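Local coordinates for protein PrgZ (Enterococcus faecalis, PDB 4FAJ) that binds the peptide sex pheromone cCF10 as an extracellular, membrane-anchored receptor of the solute-binding protein 5 family, and probably serves in peptide import, at residues L292-L297 / A536-K542; T313-A317 / M548-K554. One frame throughout, in Å; residues are numbered along the deposited sequence.

Contact 1 of 2, residues L292-L297 / A536-K542; sequences LDEAPL and AKLEKSK
An antiparallel strand pairing joins Glu294-Leu297 to the C-terminal end of strand 528-539, within the mixed sheet of this solute-binding protein fold. The short axes run 4.4 Å apart at 158°. Ala295 and Leu538 form a hydrogen-bonded pair (Ala295 N to Leu538 O 3.1 Å, Leu538 N to Ala295 O 2.9 Å), flanked by the non-hydrogen-bonded pairs Glu294-Glu539 and Pro296-Lys537. Pro296, lacking an amide proton, suits a position needing no cross-strand donor. Beyond the strands, Lys540 N reaches Asp293 O at 3.1 Å; at the other end Leu297 N reaches Ala536 O at 2.9 Å. Leu297 and Leu538, both mt rotamers, share one face with Ala295 and Ala536, and Leu297 CD1 meets Leu538 CG at 3.7 Å, near helix 280-288. On the other face, Lys537, p at chi1 and trans beyond, sets NZ 3.1 Å from Glu539 OE1 and, more weakly, 3.5 Å from Glu294 OE2. Lys537 NZ also hydrogen-bonds Tyr555 OH, and Thr65 N hydrogen-bonds Glu294 OE1. Pro296 packs against the bound peptide. Lys542 NZ closes a 2.9 Å salt bridge to Asp293 OD1. One lysine between two glutamates offsets their like charges, while Leu297, Leu538 and the alanines make the other face apolar here.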
# COMPACT_ATOMS: atom_id res chain seq x y z
N LEU A 292 23.47 -7.24 9.67
CA LEU A 292 22.04 -7.10 9.50
C LEU A 292 21.38 -8.35 10.06
O LEU A 292 21.95 -9.44 9.97
CB LEU A 292 21.67 -6.96 8.01
CG LEU A 292 21.86 -5.60 7.31
CD1 LEU A 292 21.54 -5.71 5.78
CD2 LEU A 292 21.00 -4.52 7.94
N ASP A 293 20.18 -8.21 10.61
CA ASP A 293 19.44 -9.35 11.16
C ASP A 293 18.37 -9.88 10.19
O ASP A 293 17.69 -10.86 10.48
CB ASP A 293 18.84 -8.96 12.52
CG ASP A 293 19.91 -8.60 13.54
OD1 ASP A 293 20.86 -9.39 13.69
OD2 ASP A 293 19.82 -7.53 14.20
N GLU A 294 18.23 -9.24 9.04
CA GLU A 294 17.43 -9.79 7.94
C GLU A 294 18.02 -9.31 6.62
O GLU A 294 18.78 -8.34 6.60
CB GLU A 294 15.96 -9.38 8.06
CG GLU A 294 15.71 -7.93 7.82
CD GLU A 294 14.24 -7.53 7.88
OE1 GLU A 294 13.95 -6.36 7.59
OE2 GLU A 294 13.38 -8.38 8.22
N ALA A 295 17.71 -10.02 5.55
CA ALA A 295 18.17 -9.69 4.21
C ALA A 295 17.12 -10.09 3.19
O ALA A 295 16.69 -11.25 3.16
CB ALA A 295 19.49 -10.40 3.91
N PRO A 296 16.69 -9.14 2.33
CA PRO A 296 15.72 -9.50 1.30
C PRO A 296 16.38 -10.34 0.21
O PRO A 296 17.60 -10.23 -0.01
CB PRO A 296 15.28 -8.14 0.75
CG PRO A 296 16.48 -7.28 0.93
CD PRO A 296 17.05 -7.71 2.26
N LEU A 297 15.58 -11.17 -0.45
CA LEU A 297 16.07 -12.09 -1.49
C LEU A 297 15.19 -12.12 -2.75
O LEU A 297 13.97 -12.00 -2.68
CB LEU A 297 16.15 -13.51 -0.92
CG LEU A 297 17.11 -13.76 0.24
CD1 LEU A 297 16.90 -15.16 0.82
CD2 LEU A 297 18.56 -13.57 -0.19
N ALA A 536 10.54 -12.74 0.12
CA ALA A 536 11.52 -13.76 0.52
C ALA A 536 12.69 -13.09 1.19
O ALA A 536 13.12 -12.01 0.79
CB ALA A 536 12.01 -14.57 -0.66
N LYS A 537 13.21 -13.76 2.21
CA LYS A 537 14.26 -13.17 3.02
C LYS A 537 14.94 -14.19 3.90
O LYS A 537 14.39 -15.26 4.15
CB LYS A 537 13.67 -12.07 3.91
CG LYS A 537 12.70 -12.56 4.97
CD LYS A 537 12.03 -11.38 5.64
CE LYS A 537 11.17 -11.78 6.81
NZ LYS A 537 10.75 -10.54 7.57
N LEU A 538 16.14 -13.84 4.36
CA LEU A 538 16.77 -14.53 5.46
C LEU A 538 16.42 -13.76 6.72
O LEU A 538 16.35 -12.54 6.69
CB LEU A 538 18.29 -14.54 5.28
CG LEU A 538 18.80 -15.22 4.02
CD1 LEU A 538 20.32 -15.01 3.87
CD2 LEU A 538 18.44 -16.71 4.05
N GLU A 539 16.21 -14.46 7.83
CA GLU A 539 16.00 -13.78 9.11
C GLU A 539 16.68 -14.57 10.22
O GLU A 539 16.55 -15.78 10.29
CB GLU A 539 14.51 -13.59 9.39
CG GLU A 539 14.22 -12.85 10.68
CD GLU A 539 12.81 -12.29 10.73
OE1 GLU A 539 12.53 -11.34 9.98
OE2 GLU A 539 11.99 -12.80 11.52
N LYS A 540 17.42 -13.87 11.07
CA LYS A 540 18.21 -14.56 12.10
C LYS A 540 17.24 -15.29 13.02
O LYS A 540 16.17 -14.76 13.35
CB LYS A 540 19.09 -13.57 12.88
CG LYS A 540 20.13 -12.82 12.04
CD LYS A 540 21.32 -13.69 11.67
CE LYS A 540 22.36 -12.89 10.87
NZ LYS A 540 23.58 -13.68 10.56
N SER A 541 17.64 -16.49 13.44
CA SER A 541 16.83 -17.36 14.30
C SER A 541 16.47 -16.70 15.63
O SER A 541 15.39 -16.94 16.17
CB SER A 541 17.59 -18.66 14.59
OG SER A 541 18.03 -19.27 13.39
N LYS A 542 17.37 -15.86 16.14
CA LYS A 542 17.19 -15.21 17.45
C LYS A 542 15.98 -14.25 17.49
O LYS A 542 15.48 -13.94 18.57
CB LYS A 542 18.47 -14.46 17.84
CG LYS A 542 18.66 -13.16 17.05
CD LYS A 542 20.06 -12.55 17.18
CE LYS A 542 20.13 -11.26 16.36
NZ LYS A 542 21.48 -10.66 16.20
O HOH W 1 11.64 -10.78 -1.71

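Contact 2 of 2, residues T313-A317 / M548-K554; sequences TTLMA and MHSIGAK
Met316, Ser550 and Met548 bury the most surface where strand 311-324 meets segment 548-554, mostly the loop after strand 547-548. Met316 and Ser550 are the nearest backbone pair, CA to CA 4.4 Å. With chi1 and chi2 both m, the Met316 side chain folds back towards the loop: SD lies 3.9 Å from Ser550 CA and 3.8 Å from Lys554 CE, and CE meets Met548 CE at 3.8 Å. Met548, fully extended (ttt), also brings SD to 3.7 Å from Thr314 OG1. Flexible, unbranched methionines suit such an irregular surface, and the small Ser550 is compatible with so close a backbone approach. One hydrogen bond crosses, Ala317 N to Ser550 O at 2.9 Å, where the strand turns its corner; Ala317 CB touches Ile551 CG2 at 3.8 Å. His549 N to Lys554 O (2.7 Å) closes the loop through Gly552, whose phi is positive. Around this packing, strand 528-539 pairs with 313-316 and receives Lys554 NZ at Thr535, while Ile551 rests on strand 95-97 and Ala553 on helix 81-90.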
# COMPACT_ATOMS: atom_id res chain seq x y z
N THR A 313 9.56 -17.53 2.55
CA THR A 313 8.82 -16.71 1.60
C THR A 313 7.35 -16.67 2.01
O THR A 313 6.79 -17.69 2.42
CB THR A 313 8.95 -17.19 0.15
OG1 THR A 313 8.23 -16.29 -0.72
CG2 THR A 313 8.40 -18.59 -0.02
N THR A 314 6.75 -15.49 1.89
CA THR A 314 5.39 -15.25 2.37
C THR A 314 4.65 -14.47 1.29
O THR A 314 5.12 -13.41 0.86
CB THR A 314 5.40 -14.43 3.67
OG1 THR A 314 6.32 -15.00 4.60
CG2 THR A 314 3.97 -14.38 4.30
N LEU A 315 3.51 -15.00 0.83
CA LEU A 315 2.76 -14.40 -0.27
C LEU A 315 1.96 -13.22 0.25
O LEU A 315 1.29 -13.33 1.27
CB LEU A 315 1.81 -15.43 -0.90
CG LEU A 315 1.06 -14.98 -2.16
CD1 LEU A 315 2.05 -14.75 -3.31
CD2 LEU A 315 -0.00 -16.02 -2.56
N MET A 316 2.04 -12.09 -0.45
CA MET A 316 1.39 -10.85 -0.04
C MET A 316 0.17 -10.54 -0.91
O MET A 316 0.11 -10.96 -2.06
CB MET A 316 2.36 -9.69 -0.16
CG MET A 316 3.63 -9.82 0.65
SD MET A 316 3.33 -9.48 2.40
CE MET A 316 3.53 -11.11 3.09
N ALA A 317 -0.78 -9.78 -0.36
CA ALA A 317 -1.96 -9.30 -1.11
C ALA A 317 -1.58 -8.04 -1.88
O ALA A 317 -2.09 -6.93 -1.62
CB ALA A 317 -3.14 -9.03 -0.15
N MET A 548 3.89 -10.50 10.88
CA MET A 548 3.98 -10.13 9.46
C MET A 548 2.58 -10.23 8.84
O MET A 548 1.91 -11.24 9.01
CB MET A 548 4.95 -11.08 8.75
CG MET A 548 5.27 -10.70 7.31
SD MET A 548 6.42 -11.85 6.53
CE MET A 548 6.78 -10.98 5.02
N HIS A 549 2.13 -9.18 8.15
CA HIS A 549 0.77 -9.13 7.61
C HIS A 549 0.80 -9.14 6.07
O HIS A 549 1.59 -8.41 5.46
CB HIS A 549 0.06 -7.85 8.08
CG HIS A 549 -0.07 -7.74 9.57
ND1 HIS A 549 -0.95 -8.51 10.29
CD2 HIS A 549 0.53 -6.92 10.46
CE1 HIS A 549 -0.86 -8.20 11.57
NE2 HIS A 549 0.03 -7.23 11.70
N SER A 550 -0.05 -9.96 5.46
CA SER A 550 -0.20 -9.96 3.99
C SER A 550 -1.07 -8.78 3.47
O SER A 550 -1.10 -8.50 2.27
CB SER A 550 -0.77 -11.28 3.51
OG SER A 550 -2.02 -11.53 4.14
N ILE A 551 -1.77 -8.12 4.39
CA ILE A 551 -2.52 -6.89 4.11
C ILE A 551 -2.12 -5.77 5.10
O ILE A 551 -1.68 -6.05 6.22
CB ILE A 551 -4.06 -7.08 4.19
CG1 ILE A 551 -4.52 -7.40 5.62
CG2 ILE A 551 -4.54 -8.17 3.25
CD1 ILE A 551 -6.04 -7.52 5.76
N GLY A 552 -2.28 -4.53 4.68
CA GLY A 552 -1.98 -3.37 5.53
C GLY A 552 -0.50 -3.21 5.78
O GLY A 552 0.34 -3.64 4.98
N ALA A 553 -0.16 -2.59 6.91
CA ALA A 553 1.23 -2.36 7.27
C ALA A 553 1.89 -3.72 7.49
O ALA A 553 1.40 -4.51 8.28
CB ALA A 553 1.32 -1.50 8.52
N LYS A 554 3.00 -3.99 6.81
CA LYS A 554 3.55 -5.34 6.70
C LYS A 554 4.09 -5.92 8.02
O LYS A 554 3.94 -7.12 8.26
CB LYS A 554 4.66 -5.39 5.65
CG LYS A 554 5.14 -6.81 5.33
CD LYS A 554 6.21 -6.82 4.25
CE LYS A 554 5.67 -6.54 2.87
NZ LYS A 554 6.62 -7.03 1.79

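Overall arrangement
Both contacts use the sheet in which strands 528-539 and 311-324 are neighbours: contact 1 pairs 528-539 with 294-297, whereas contact 2 sets 311-324 against an irregular loop. Their centres lie about 16 Å apart, yet they touch where Ala536 CB packs 4.1 Å from Thr313 CB. Contact 1 is the more buried, although it lies farther from the centre of the chain, about 22 Å against 10 Å for contact 2. Its chemistry is repetitive backbone bonding with salt bridges, as strand pairing permits; contact 2, partly buried, has a single hydrogen bond and relies on methionine packing. Their segments alternate along the sequence: 292-297 and 313-317 are met, in the same order, by 536-542 and 548-554.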